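Local coordinates for glutathione s-transferase I (Zea mays, PDB 1AXD), which catalyses the conjugation of glutathione to electrophilic compounds and takes part in herbicide detoxification in maize, at residues M3-A8 with P55-G60; L14-T19 with E66-C71; L21-S26 with R199-K204; V96-E101 with S161-N166; A147-C152 with P187-W192. All coordinates share one frame; numbering follows the deposited sequence.

Contact 1 of 5, residues M3-A8 with P55-G60; sequences MKLYGA and PALQDG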
# COMPACT_ATOMS: atom_id res chain seq x y z
N MET A 3 21.49 -5.21 -10.58
CA MET A 3 20.91 -4.67 -9.36
C MET A 3 20.99 -5.77 -8.33
O MET A 3 20.87 -6.92 -8.71
CB MET A 3 19.43 -4.31 -9.58
CG MET A 3 19.13 -3.34 -10.72
SD MET A 3 17.33 -3.00 -10.83
CE MET A 3 16.92 -3.77 -12.32
N LYS A 4 21.20 -5.44 -7.06
CA LYS A 4 21.26 -6.47 -6.03
C LYS A 4 19.99 -6.44 -5.24
O LYS A 4 19.66 -5.40 -4.69
CB LYS A 4 22.42 -6.25 -5.06
CG LYS A 4 23.73 -5.79 -5.67
CD LYS A 4 24.25 -6.75 -6.70
CE LYS A 4 25.45 -6.15 -7.42
NZ LYS A 4 25.81 -6.95 -8.62
N LEU A 5 19.27 -7.55 -5.20
CA LEU A 5 18.03 -7.66 -4.44
C LEU A 5 18.38 -8.30 -3.11
O LEU A 5 18.86 -9.43 -3.10
CB LEU A 5 16.99 -8.49 -5.20
CG LEU A 5 15.59 -8.70 -4.62
CD1 LEU A 5 14.85 -7.34 -4.44
CD2 LEU A 5 14.82 -9.60 -5.59
N TYR A 6 18.16 -7.59 -2.02
CA TYR A 6 18.50 -8.09 -0.70
C TYR A 6 17.40 -8.81 0.01
O TYR A 6 16.32 -8.25 0.15
CB TYR A 6 19.00 -6.94 0.16
CG TYR A 6 20.29 -6.35 -0.36
CD1 TYR A 6 21.50 -6.98 -0.12
CD2 TYR A 6 20.30 -5.15 -1.08
CE1 TYR A 6 22.69 -6.45 -0.56
CE2 TYR A 6 21.49 -4.60 -1.54
CZ TYR A 6 22.69 -5.26 -1.26
OH TYR A 6 23.90 -4.75 -1.65
N GLY A 7 17.68 -10.02 0.47
CA GLY A 7 16.69 -10.80 1.18
C GLY A 7 16.79 -12.28 0.88
O GLY A 7 17.31 -12.66 -0.15
N ALA A 8 16.28 -13.11 1.79
CA ALA A 8 16.29 -14.56 1.62
C ALA A 8 15.10 -14.97 0.77
O ALA A 8 13.99 -14.63 1.12
CB ALA A 8 16.24 -15.24 3.00
N PRO A 55 12.47 -6.84 1.74
CA PRO A 55 13.54 -6.58 0.77
C PRO A 55 14.12 -5.20 0.73
O PRO A 55 13.56 -4.29 1.32
CB PRO A 55 12.86 -6.89 -0.56
CG PRO A 55 11.49 -6.35 -0.33
CD PRO A 55 11.16 -6.86 1.06
N ALA A 56 15.23 -5.08 0.01
CA ALA A 56 15.96 -3.84 -0.21
C ALA A 56 16.61 -4.00 -1.58
O ALA A 56 17.09 -5.09 -1.87
CB ALA A 56 17.00 -3.64 0.89
N LEU A 57 16.56 -2.98 -2.43
CA LEU A 57 17.18 -3.07 -3.76
C LEU A 57 18.23 -2.00 -3.96
O LEU A 57 18.05 -0.88 -3.50
CB LEU A 57 16.14 -2.96 -4.88
CG LEU A 57 16.69 -3.20 -6.30
CD1 LEU A 57 16.53 -4.67 -6.71
CD2 LEU A 57 15.98 -2.30 -7.32
N GLN A 58 19.30 -2.34 -4.66
CA GLN A 58 20.36 -1.39 -4.94
C GLN A 58 20.67 -1.34 -6.39
O GLN A 58 20.99 -2.37 -6.97
CB GLN A 58 21.63 -1.75 -4.17
CG GLN A 58 22.78 -0.80 -4.45
CD GLN A 58 24.08 -1.26 -3.82
OE1 GLN A 58 24.12 -2.27 -3.13
NE2 GLN A 58 25.15 -0.52 -4.07
N ASP A 59 20.53 -0.17 -6.99
CA ASP A 59 20.84 0.01 -8.39
C ASP A 59 21.91 1.03 -8.41
O ASP A 59 21.62 2.21 -8.30
CB ASP A 59 19.62 0.51 -9.17
CG ASP A 59 19.76 0.30 -10.67
OD1 ASP A 59 20.80 -0.23 -11.12
OD2 ASP A 59 18.81 0.65 -11.40
N GLY A 60 23.16 0.58 -8.48
CA GLY A 60 24.28 1.49 -8.47
C GLY A 60 24.40 2.07 -7.08
O GLY A 60 24.77 1.38 -6.15

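Contact 2 of 5, residues L14-T19 with E66-C71; sequences LTRCAT and ESRAIC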
# COMPACT_ATOMS: atom_id res chain seq x y z
N LEU A 14 10.06 -10.70 -0.97
CA LEU A 14 11.20 -10.56 -1.86
C LEU A 14 10.89 -11.20 -3.16
O LEU A 14 11.42 -10.77 -4.18
CB LEU A 14 12.42 -11.24 -1.26
CG LEU A 14 12.42 -11.24 0.25
CD1 LEU A 14 13.65 -11.92 0.73
CD2 LEU A 14 12.37 -9.85 0.79
N THR A 15 10.07 -12.24 -3.14
CA THR A 15 9.71 -12.91 -4.38
C THR A 15 8.69 -12.09 -5.13
O THR A 15 8.51 -12.31 -6.31
CB THR A 15 9.31 -14.39 -4.17
OG1 THR A 15 8.28 -14.49 -3.17
CG2 THR A 15 10.53 -15.18 -3.68
N ARG A 16 8.06 -11.13 -4.48
CA ARG A 16 7.12 -10.25 -5.17
C ARG A 16 8.01 -9.40 -6.09
O ARG A 16 7.68 -9.20 -7.24
CB ARG A 16 6.35 -9.37 -4.18
CG ARG A 16 5.25 -8.52 -4.82
CD ARG A 16 4.35 -7.83 -3.81
NE ARG A 16 3.64 -8.76 -2.93
CZ ARG A 16 3.79 -8.80 -1.61
NH1 ARG A 16 4.63 -7.97 -1.01
NH2 ARG A 16 3.09 -9.65 -0.88
N CYS A 17 9.17 -8.98 -5.57
CA CYS A 17 10.14 -8.18 -6.32
C CYS A 17 10.75 -9.00 -7.40
O CYS A 17 10.96 -8.49 -8.49
CB CYS A 17 11.25 -7.70 -5.39
SG CYS A 17 10.71 -6.73 -3.99
N ALA A 18 11.10 -10.26 -7.10
CA ALA A 18 11.71 -11.14 -8.09
C ALA A 18 10.79 -11.36 -9.24
O ALA A 18 11.27 -11.45 -10.35
CB ALA A 18 12.13 -12.47 -7.44
N THR A 19 9.49 -11.39 -8.99
CA THR A 19 8.52 -11.59 -10.07
C THR A 19 8.57 -10.46 -11.07
O THR A 19 8.62 -10.72 -12.25
CB THR A 19 7.08 -11.66 -9.52
OG1 THR A 19 7.02 -12.59 -8.44
CG2 THR A 19 6.11 -12.10 -10.63
N GLU A 66 10.73 -1.49 0.48
CA GLU A 66 9.28 -1.67 0.38
C GLU A 66 9.07 -2.37 -0.93
O GLU A 66 9.28 -1.78 -1.97
CB GLU A 66 8.51 -0.34 0.45
CG GLU A 66 8.23 0.16 1.86
CD GLU A 66 7.29 -0.75 2.64
OE1 GLU A 66 6.48 -1.46 2.03
OE2 GLU A 66 7.35 -0.73 3.89
N SER A 67 8.69 -3.64 -0.87
CA SER A 67 8.50 -4.46 -2.05
C SER A 67 7.75 -3.83 -3.19
O SER A 67 8.27 -3.79 -4.30
CB SER A 67 7.90 -5.82 -1.67
OG SER A 67 6.64 -5.69 -1.02
N ARG A 68 6.56 -3.28 -2.95
CA ARG A 68 5.81 -2.69 -4.04
C ARG A 68 6.47 -1.49 -4.66
O ARG A 68 6.29 -1.27 -5.85
CB ARG A 68 4.37 -2.42 -3.61
CG ARG A 68 3.67 -3.72 -3.22
CD ARG A 68 2.40 -3.50 -2.41
NE ARG A 68 1.89 -4.76 -1.87
CZ ARG A 68 2.22 -5.28 -0.70
NH1 ARG A 68 3.08 -4.64 0.09
NH2 ARG A 68 1.70 -6.43 -0.30
N ALA A 69 7.27 -0.75 -3.90
CA ALA A 69 7.97 0.39 -4.47
C ALA A 69 9.05 -0.15 -5.38
O ALA A 69 9.19 0.35 -6.49
CB ALA A 69 8.57 1.27 -3.37
N ILE A 70 9.77 -1.18 -4.95
CA ILE A 70 10.83 -1.80 -5.75
C ILE A 70 10.29 -2.36 -7.05
O ILE A 70 11.00 -2.37 -8.04
CB ILE A 70 11.52 -2.95 -4.98
CG1 ILE A 70 12.24 -2.38 -3.74
CG2 ILE A 70 12.50 -3.71 -5.90
CD1 ILE A 70 12.73 -3.43 -2.79
N CYS A 71 9.04 -2.81 -7.02
CA CYS A 71 8.37 -3.37 -8.18
C CYS A 71 8.07 -2.30 -9.20
O CYS A 71 8.41 -2.48 -10.35
CB CYS A 71 7.06 -4.07 -7.76
SG CYS A 71 7.21 -5.49 -6.60

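Contact 3 of 5, residues L21-S26 with R199-K204; sequences LEEAGS and RPSVQK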
# COMPACT_ATOMS: atom_id res chain seq x y z
N LEU A 21 10.98 -8.21 -11.49
CA LEU A 21 12.30 -8.07 -12.08
C LEU A 21 12.45 -9.06 -13.18
O LEU A 21 12.97 -8.72 -14.23
CB LEU A 21 13.36 -8.26 -11.00
CG LEU A 21 13.45 -7.11 -9.97
CD1 LEU A 21 14.10 -7.57 -8.66
CD2 LEU A 21 14.24 -5.93 -10.56
N GLU A 22 11.93 -10.27 -12.98
CA GLU A 22 11.98 -11.32 -13.99
C GLU A 22 11.15 -10.98 -15.20
O GLU A 22 11.53 -11.32 -16.30
CB GLU A 22 11.49 -12.65 -13.40
CG GLU A 22 12.42 -13.29 -12.38
CD GLU A 22 13.74 -13.76 -12.98
OE1 GLU A 22 13.81 -13.94 -14.21
OE2 GLU A 22 14.71 -13.97 -12.22
N GLU A 23 10.01 -10.33 -14.98
CA GLU A 23 9.10 -9.96 -16.06
C GLU A 23 9.60 -8.76 -16.85
O GLU A 23 9.43 -8.72 -18.06
CB GLU A 23 7.71 -9.69 -15.47
CG GLU A 23 6.60 -9.48 -16.48
CD GLU A 23 6.26 -10.73 -17.29
OE1 GLU A 23 6.04 -11.81 -16.69
OE2 GLU A 23 6.18 -10.62 -18.53
N ALA A 24 10.19 -7.78 -16.17
CA ALA A 24 10.70 -6.60 -16.85
C ALA A 24 11.97 -6.95 -17.56
O ALA A 24 12.43 -6.17 -18.38
CB ALA A 24 10.93 -5.44 -15.84
N GLY A 25 12.54 -8.11 -17.24
CA GLY A 25 13.77 -8.54 -17.86
C GLY A 25 14.94 -7.73 -17.34
O GLY A 25 15.76 -7.25 -18.11
N SER A 26 15.01 -7.59 -16.02
CA SER A 26 16.07 -6.83 -15.36
C SER A 26 17.30 -7.64 -15.05
O SER A 26 17.21 -8.85 -14.92
CB SER A 26 15.55 -6.22 -14.07
OG SER A 26 14.43 -5.40 -14.32
N ARG A 199 3.66 -18.21 -17.46
CA ARG A 199 4.76 -17.28 -17.69
C ARG A 199 6.07 -17.72 -17.11
O ARG A 199 6.11 -18.16 -15.97
CB ARG A 199 4.41 -15.89 -17.14
CG ARG A 199 3.02 -15.39 -17.48
CD ARG A 199 2.85 -13.94 -17.07
NE ARG A 199 3.64 -13.05 -17.92
CZ ARG A 199 3.31 -12.72 -19.16
NH1 ARG A 199 2.20 -13.19 -19.71
NH2 ARG A 199 4.10 -11.93 -19.87
N PRO A 200 7.15 -17.63 -17.88
CA PRO A 200 8.49 -18.02 -17.45
C PRO A 200 8.92 -17.30 -16.19
O PRO A 200 9.54 -17.92 -15.34
CB PRO A 200 9.36 -17.63 -18.64
CG PRO A 200 8.45 -17.93 -19.79
CD PRO A 200 7.15 -17.31 -19.32
N SER A 201 8.58 -16.02 -16.06
CA SER A 201 8.95 -15.25 -14.88
C SER A 201 8.39 -15.90 -13.64
O SER A 201 9.10 -16.00 -12.65
CB SER A 201 8.39 -13.84 -15.00
OG SER A 201 6.98 -13.88 -15.14
N VAL A 202 7.14 -16.34 -13.72
CA VAL A 202 6.45 -17.00 -12.61
C VAL A 202 7.06 -18.35 -12.30
O VAL A 202 7.21 -18.69 -11.13
CB VAL A 202 4.95 -17.17 -12.95
CG1 VAL A 202 4.20 -17.89 -11.82
CG2 VAL A 202 4.32 -15.78 -13.22
N GLN A 203 7.42 -19.11 -13.33
CA GLN A 203 8.03 -20.43 -13.16
C GLN A 203 9.37 -20.31 -12.48
O GLN A 203 9.70 -21.15 -11.66
CB GLN A 203 8.18 -21.11 -14.52
CG GLN A 203 6.86 -21.40 -15.22
CD GLN A 203 7.04 -21.89 -16.65
OE1 GLN A 203 8.06 -21.66 -17.27
NE2 GLN A 203 6.02 -22.55 -17.17
N LYS A 204 10.15 -19.29 -12.83
CA LYS A 204 11.46 -19.06 -12.22
C LYS A 204 11.27 -18.73 -10.77
O LYS A 204 11.92 -19.32 -9.93
CB LYS A 204 12.17 -17.92 -12.96
CG LYS A 204 13.34 -17.26 -12.22
CD LYS A 204 14.48 -18.22 -11.91
CE LYS A 204 15.68 -17.48 -11.32
NZ LYS A 204 16.77 -18.40 -10.89
O HOH W 1 7.44 -13.96 -18.27

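Contact 4 of 5, residues V96-E101 with S161-N166; sequences VWIEVE and SLADLN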
# COMPACT_ATOMS: atom_id res chain seq x y z
N VAL A 96 -5.22 1.20 -8.78
CA VAL A 96 -6.37 0.72 -8.01
C VAL A 96 -6.19 -0.71 -7.60
O VAL A 96 -6.42 -1.05 -6.45
CB VAL A 96 -7.70 0.83 -8.80
CG1 VAL A 96 -8.81 0.05 -8.07
CG2 VAL A 96 -8.12 2.30 -8.97
N TRP A 97 -5.75 -1.55 -8.53
CA TRP A 97 -5.58 -2.95 -8.22
C TRP A 97 -4.31 -3.30 -7.52
O TRP A 97 -4.25 -4.33 -6.88
CB TRP A 97 -5.88 -3.82 -9.46
CG TRP A 97 -7.35 -3.76 -9.82
CD1 TRP A 97 -7.97 -2.80 -10.60
CD2 TRP A 97 -8.40 -4.58 -9.28
NE1 TRP A 97 -9.33 -2.97 -10.55
CE2 TRP A 97 -9.63 -4.04 -9.75
CE3 TRP A 97 -8.42 -5.69 -8.43
CZ2 TRP A 97 -10.87 -4.59 -9.39
CZ3 TRP A 97 -9.67 -6.24 -8.07
CH2 TRP A 97 -10.87 -5.69 -8.55
N ILE A 98 -3.30 -2.43 -7.61
CA ILE A 98 -2.05 -2.66 -6.89
C ILE A 98 -2.38 -2.45 -5.41
O ILE A 98 -1.82 -3.11 -4.56
CB ILE A 98 -0.93 -1.67 -7.35
CG1 ILE A 98 -0.28 -2.17 -8.65
CG2 ILE A 98 0.17 -1.51 -6.28
CD1 ILE A 98 0.79 -1.25 -9.19
N GLU A 99 -3.33 -1.56 -5.12
CA GLU A 99 -3.72 -1.28 -3.75
C GLU A 99 -4.63 -2.35 -3.21
O GLU A 99 -4.54 -2.67 -2.04
CB GLU A 99 -4.40 0.09 -3.65
CG GLU A 99 -3.46 1.28 -3.77
CD GLU A 99 -2.45 1.35 -2.65
OE1 GLU A 99 -2.86 1.48 -1.47
OE2 GLU A 99 -1.24 1.26 -2.94
N VAL A 100 -5.51 -2.90 -4.05
CA VAL A 100 -6.41 -3.96 -3.61
C VAL A 100 -5.63 -5.19 -3.18
O VAL A 100 -5.97 -5.78 -2.16
CB VAL A 100 -7.41 -4.36 -4.73
CG1 VAL A 100 -8.22 -5.60 -4.30
CG2 VAL A 100 -8.35 -3.18 -5.05
N GLU A 101 -4.60 -5.57 -3.93
CA GLU A 101 -3.77 -6.72 -3.58
C GLU A 101 -3.26 -6.60 -2.19
O GLU A 101 -3.37 -7.54 -1.42
CB GLU A 101 -2.57 -6.81 -4.52
CG GLU A 101 -1.54 -7.86 -4.14
CD GLU A 101 -0.33 -7.28 -3.42
OE1 GLU A 101 0.28 -6.31 -3.93
OE2 GLU A 101 0.02 -7.82 -2.35
N SER A 161 -0.46 -6.30 -16.10
CA SER A 161 0.14 -5.14 -15.45
C SER A 161 0.73 -5.56 -14.13
O SER A 161 0.64 -6.74 -13.78
CB SER A 161 -0.93 -4.08 -15.22
OG SER A 161 -1.93 -4.55 -14.33
N LEU A 162 1.31 -4.61 -13.40
CA LEU A 162 1.91 -4.88 -12.10
C LEU A 162 0.89 -5.35 -11.13
O LEU A 162 1.24 -6.05 -10.18
CB LEU A 162 2.59 -3.62 -11.55
CG LEU A 162 4.10 -3.70 -11.43
CD1 LEU A 162 4.59 -2.50 -10.64
CD2 LEU A 162 4.48 -4.98 -10.70
N ALA A 163 -0.37 -5.01 -11.35
CA ALA A 163 -1.45 -5.44 -10.47
C ALA A 163 -1.51 -6.94 -10.44
O ALA A 163 -1.69 -7.50 -9.38
CB ALA A 163 -2.79 -4.83 -10.92
N ASP A 164 -1.32 -7.58 -11.60
CA ASP A 164 -1.37 -9.04 -11.70
C ASP A 164 -0.20 -9.73 -11.11
O ASP A 164 -0.39 -10.60 -10.28
CB ASP A 164 -1.57 -9.45 -13.14
CG ASP A 164 -2.81 -8.86 -13.74
OD1 ASP A 164 -3.89 -9.46 -13.59
OD2 ASP A 164 -2.71 -7.77 -14.34
N LEU A 165 1.02 -9.35 -11.52
CA LEU A 165 2.26 -9.96 -11.02
C LEU A 165 2.40 -9.84 -9.53
O LEU A 165 2.94 -10.73 -8.90
CB LEU A 165 3.50 -9.32 -11.67
CG LEU A 165 3.85 -9.37 -13.16
CD1 LEU A 165 3.31 -10.66 -13.79
CD2 LEU A 165 3.28 -8.16 -13.87
N ASN A 166 1.90 -8.74 -8.96
CA ASN A 166 2.00 -8.51 -7.52
C ASN A 166 1.27 -9.54 -6.67
O ASN A 166 1.45 -9.54 -5.46
CB ASN A 166 1.50 -7.10 -7.19
CG ASN A 166 2.56 -6.02 -7.41
OD1 ASN A 166 3.60 -6.27 -7.99
ND2 ASN A 166 2.28 -4.81 -6.91

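Contact 5 of 5, residues A147-C152 with P187-W192; sequences ARLTKC and PHVKAW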
# COMPACT_ATOMS: atom_id res chain seq x y z
N ALA A 147 -15.99 -11.48 -10.45
CA ALA A 147 -16.76 -10.58 -11.31
C ALA A 147 -15.85 -9.72 -12.14
O ALA A 147 -16.13 -9.50 -13.30
CB ALA A 147 -17.70 -9.70 -10.46
N ARG A 148 -14.77 -9.24 -11.54
CA ARG A 148 -13.80 -8.41 -12.22
C ARG A 148 -13.23 -9.15 -13.40
O ARG A 148 -13.29 -8.65 -14.51
CB ARG A 148 -12.70 -7.99 -11.24
CG ARG A 148 -11.57 -7.17 -11.83
CD ARG A 148 -12.10 -5.87 -12.43
NE ARG A 148 -11.04 -5.11 -13.10
CZ ARG A 148 -11.25 -4.02 -13.83
NH1 ARG A 148 -12.48 -3.54 -13.99
NH2 ARG A 148 -10.23 -3.40 -14.41
N LEU A 149 -12.76 -10.37 -13.16
CA LEU A 149 -12.15 -11.19 -14.19
C LEU A 149 -13.13 -11.75 -15.20
O LEU A 149 -12.70 -12.36 -16.17
CB LEU A 149 -11.30 -12.28 -13.55
CG LEU A 149 -10.14 -11.66 -12.78
CD1 LEU A 149 -9.49 -12.68 -11.84
CD2 LEU A 149 -9.12 -11.11 -13.78
N THR A 150 -14.42 -11.59 -14.96
CA THR A 150 -15.43 -12.03 -15.92
C THR A 150 -15.54 -10.97 -17.00
O THR A 150 -15.77 -11.30 -18.15
CB THR A 150 -16.81 -12.17 -15.25
OG1 THR A 150 -16.81 -13.28 -14.35
CG2 THR A 150 -17.90 -12.39 -16.31
N LYS A 151 -15.35 -9.71 -16.63
CA LYS A 151 -15.45 -8.59 -17.55
C LYS A 151 -14.14 -8.23 -18.17
O LYS A 151 -14.12 -7.71 -19.27
CB LYS A 151 -16.02 -7.37 -16.83
CG LYS A 151 -17.28 -7.69 -16.02
CD LYS A 151 -17.63 -6.59 -15.01
CE LYS A 151 -18.71 -7.06 -14.02
NZ LYS A 151 -19.11 -6.02 -13.01
N CYS A 152 -13.04 -8.47 -17.46
CA CYS A 152 -11.72 -8.13 -17.97
C CYS A 152 -10.83 -9.31 -18.10
O CYS A 152 -11.03 -10.30 -17.42
CB CYS A 152 -11.07 -7.08 -17.08
SG CYS A 152 -11.76 -5.44 -17.30
N PRO A 187 -14.00 -19.87 -11.22
CA PRO A 187 -13.53 -20.21 -12.57
C PRO A 187 -12.64 -19.21 -13.22
O PRO A 187 -11.62 -19.59 -13.76
CB PRO A 187 -14.84 -20.35 -13.35
CG PRO A 187 -15.74 -20.90 -12.35
CD PRO A 187 -15.45 -20.09 -11.12
N HIS A 188 -13.04 -17.94 -13.21
CA HIS A 188 -12.25 -16.88 -13.83
C HIS A 188 -10.97 -16.54 -13.10
O HIS A 188 -9.97 -16.26 -13.75
CB HIS A 188 -13.11 -15.65 -14.06
CG HIS A 188 -14.16 -15.85 -15.10
ND1 HIS A 188 -15.49 -16.03 -14.78
CD2 HIS A 188 -14.08 -15.92 -16.45
CE1 HIS A 188 -16.19 -16.19 -15.90
NE2 HIS A 188 -15.35 -16.13 -16.92
N VAL A 189 -10.98 -16.59 -11.76
CA VAL A 189 -9.77 -16.34 -10.98
C VAL A 189 -8.85 -17.51 -11.24
O VAL A 189 -7.66 -17.30 -11.46
CB VAL A 189 -10.08 -16.22 -9.45
CG1 VAL A 189 -8.79 -15.95 -8.67
CG2 VAL A 189 -11.10 -15.11 -9.19
N LYS A 190 -9.42 -18.72 -11.32
CA LYS A 190 -8.66 -19.95 -11.58
C LYS A 190 -7.99 -19.90 -12.92
O LYS A 190 -6.79 -20.14 -13.00
CB LYS A 190 -9.58 -21.17 -11.52
CG LYS A 190 -8.90 -22.49 -11.87
CD LYS A 190 -8.11 -23.10 -10.71
CE LYS A 190 -6.72 -22.47 -10.53
NZ LYS A 190 -5.79 -22.71 -11.68
N ALA A 191 -8.74 -19.59 -13.97
CA ALA A 191 -8.19 -19.49 -15.32
C ALA A 191 -7.08 -18.48 -15.31
O ALA A 191 -6.00 -18.75 -15.81
CB ALA A 191 -9.30 -19.10 -16.30
N TRP A 192 -7.37 -17.31 -14.75
CA TRP A 192 -6.43 -16.19 -14.61
C TRP A 192 -5.13 -16.64 -13.97
O TRP A 192 -4.07 -16.31 -14.48
CB TRP A 192 -7.11 -15.11 -13.75
CG TRP A 192 -6.21 -14.03 -13.25
CD1 TRP A 192 -5.65 -13.02 -13.97
CD2 TRP A 192 -5.80 -13.82 -11.89
NE1 TRP A 192 -4.92 -12.19 -13.15
CE2 TRP A 192 -5.00 -12.67 -11.86
CE3 TRP A 192 -6.05 -14.50 -10.69
CZ2 TRP A 192 -4.44 -12.17 -10.68
CZ3 TRP A 192 -5.50 -14.02 -9.52
CH2 TRP A 192 -4.70 -12.86 -9.52

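Contact 1 of 5, residues M3-A8 with P55-G60
The phenol ring of Tyr6 and the terminal amide of Gln58 lie nearly in one plane, 17° apart, and meet at their edges: Tyr6 OH donates to Gln58 OE1 over 2.9 Å, almost in line with the amide C=O. Ala56 O sits at another part of the ring's rim, 3.3 Å from Tyr6 CD2, and Arg48 adds a cation-pi contact. With CG anti to the backbone N (chi1 179°) and an extended chain, Gln58 carries its amide to the hydroxyl end of the Tyr6 ring. Gln58 NE2 donates in turn to Gly60 O at 2.8 Å, which leaves the amide little freedom to flip. Leu5 and Leu57 project from the other face of the sheet, their CD1 methyls 3.9 Å apart, and Met3 SD extends this apolar patch to Leu57 CD2 at 3.8 Å. Cys17, Leu21 and Ile70 of two helices cover it. Between the faces the backbones run antiparallel: Lys4 and Gln58 form a hydrogen-bonded pair, and Tyr6 N donates to Ala56 O at 2.7 Å. A cis peptide bond precedes Pro55. Inner strand 3-6 paired antiparallel with strand 56-59, which a cis-proline precedes, is the hallmark of the thioredoxin-like fold of glutathione transferases.

Contact 2 of 5, residues L14-T19 with E66-C71
Cys17 and Cys71 make the close-packed half of this contact between two helix segments that run almost parallel, their axes 8.7 Å apart and 9° off alignment. Cys17 SG lies against Ser67 and Ile70, 3.7 Å from Ser67 CA and 4.0 Å from Ile70 CB. Cys71 SG fits over the other helix, 3.8 Å from Arg16 O and 4.0 Å from Arg16 CG. These small side chains let the backbones approach.

Towards the helix starts the packing gives way to a looser, polar meeting of long side chains, buried too, against the ligand and the second subunit. The guanidinium of Arg16, brought round by a bend at chi3 (-60°), lies on that of Arg68 with the planes 22° apart, and Arg68 NH2 sits over one face near the rim. Arg16 NH1 also makes a weak bond to Ser67 OG at 3.0 Å, at the group's edge. Two like charges so close would repel, and Glu101 probably offsets this: it forms a salt bridge with Arg68 NH2 and a long, weak ion pair with Arg16 NE. Ser67 OG has its stronger partner in the bound glutathione derivative, which also bonds to Glu66 OE1. A Glu-Ser pair at the start of this helix, bound to the ligand, is characteristic of the glutathione site of the family.

Contact 3 of 5, residues L21-S26 with R199-K204
A side-on salt bridge between Glu23 and Arg199, near the surface, ties the end of helix 14-24 to the start of helix 200-208 close to the C-terminus of the chain. Arg199 offers two nitrogens, one to each carboxylate oxygen. Its NE donates to Glu23 OE1 at 3.0 Å in a nearly straight bond (175°) that comes from above the carboxylate plane, 40° out of it. NH2 reaches Glu23 OE2 at 2.8 Å on the syn side, tilted 34° from that plane. Glu23 OE1 takes a further bond from Ser201 OG at 2.8 Å, which arrives from the opposite face to Arg199 NE, and a water bridges the same oxygen to Ser201 N. An alanine at Glu23 would probably leave the Arg199 guanidinium without this counter-charge and freer to turn, and Ser201 OG without this acceptor. Next to this polar cluster the backbones come close, Glu22 CB lying 3.7 Å from Ser201 CB. Glu22 OE2 rests 3.6 Å from Lys204 CG, but its hydrogen bond goes to Tyr28 OH. Away from this contact, Leu21 packs on Met3 and Leu5 of strand 3-6 and Ala24 on Asn78 of helix 67-78, placing helix 14-24 between the sheet and the C-terminal helix.

Contact 4 of 5, residues V96-E101 with S161-N166
Glu101 and Asn166 present an odd pairing: two buried polar side chains that press together at about a right angle without bonding each other. The carboxylate and amide planes stand 89° apart, and the closest approaches of the carboxylate are to carbon and to the carbonyl of Asn166. Glu101 OE1 lies 3.6 Å from Asn166 CB, and Glu101 CD comes within 3.5 Å of Asn166 O. One turn earlier on helix 88-122 the contact turns apolar. Ile98, whose CG1 is anti to its carbonyl carbon (chi1 -82°), sends CD1 to Leu162 CB at 3.8 Å and lays CG1 along Ala163 CA at 3.9 Å. Trp97 touches with its first carbon alone, CB standing 3.6 Å from Ala163 CB. The short helix 162-165 begins with a capping box: Ser161 N donates to Asp164 OD2 at 3.2 Å, and Ser161 OG, at the N-cap, weakly accepts from Ala163 N at 3.4 Å. Such a box is a known feature of the glutathione transferase helical domain. Glu101 OE2 is engaged elsewhere, by Thr106 OG1 and by a salt bridge with Arg68. An alanine at Glu101 would probably leave Arg68 without this counter-charge and Thr106 OG1 without this acceptor. The buried carboxylate meets Asn166 by van der Waals contact alone, and its charge is probably balanced mainly by Arg68, with Arg16 only a distant, weak partner.

Contact 5 of 5, residues A147-C152 with P187-W192
Leu149 fills the crossing between helix 128-151 and helix 187-198 of the all-helical C-terminal domain, reaching Trp192, Val189 and His188 on the second helix. Its CD1 methyl lies over one face of the indole, displaced toward the rim, 4.1 Å from the centroid of the five-membered ring in a CH-pi contact. The same methyl touches Val189 CA at 3.8 Å and Val189 CG2 at 3.9 Å. CD2, the other branch, reaches along the ring to Trp192 CD1 at 4.0 Å. Trp192 has CG anti to its backbone N (chi1 167°), which swings the indole across toward Leu149, and its NE1 is held by Asp164 OD1. The axes of segments 147-151 and 187-192 come within 8.4 Å and cross at 67°, a steep angle that confines the packing to about one turn of each. Within this helical bundle, Leu155 from the loop after helix 128-151 also packs on both Leu149 and Trp192. At the more exposed side of the crossing, the imidazole of His188 turns one face to Thr150: Thr150 CA stands over the ring centre at 4.0 Å, only 3° from the normal. Glu146, one turn earlier on the first helix, holds the polar ends of both, its carbonyl accepting from Thr150 OG1 and its carboxylate OE2 bonding to His188 ND1.

How the contacts relate
Contacts 1 and 2 build the thioredoxin-like domain and lie about 10 Å apart between centres, touching where Leu5 CD1 meets Cys17 CB at 3.7 Å. Contact 3 continues along helix 14-24, about 12 Å from the centre of contact 2, and brings in the last helix of the chain. Contact 2 binds the glutathione derivative through Ser67 and Glu66; its partner across the domain boundary is contact 4, joined by the salt bridge from Arg68 NH2 to Glu101 OE2 at 3.0 Å. Both also border the second subunit. Contact 4 passes the connection outward to contact 5 through Asp164 OD1 and Trp192 NE1, 3.0 Å apart. Contacts 1 and 5, about 33 Å apart between centres, mark opposite sides of the chain.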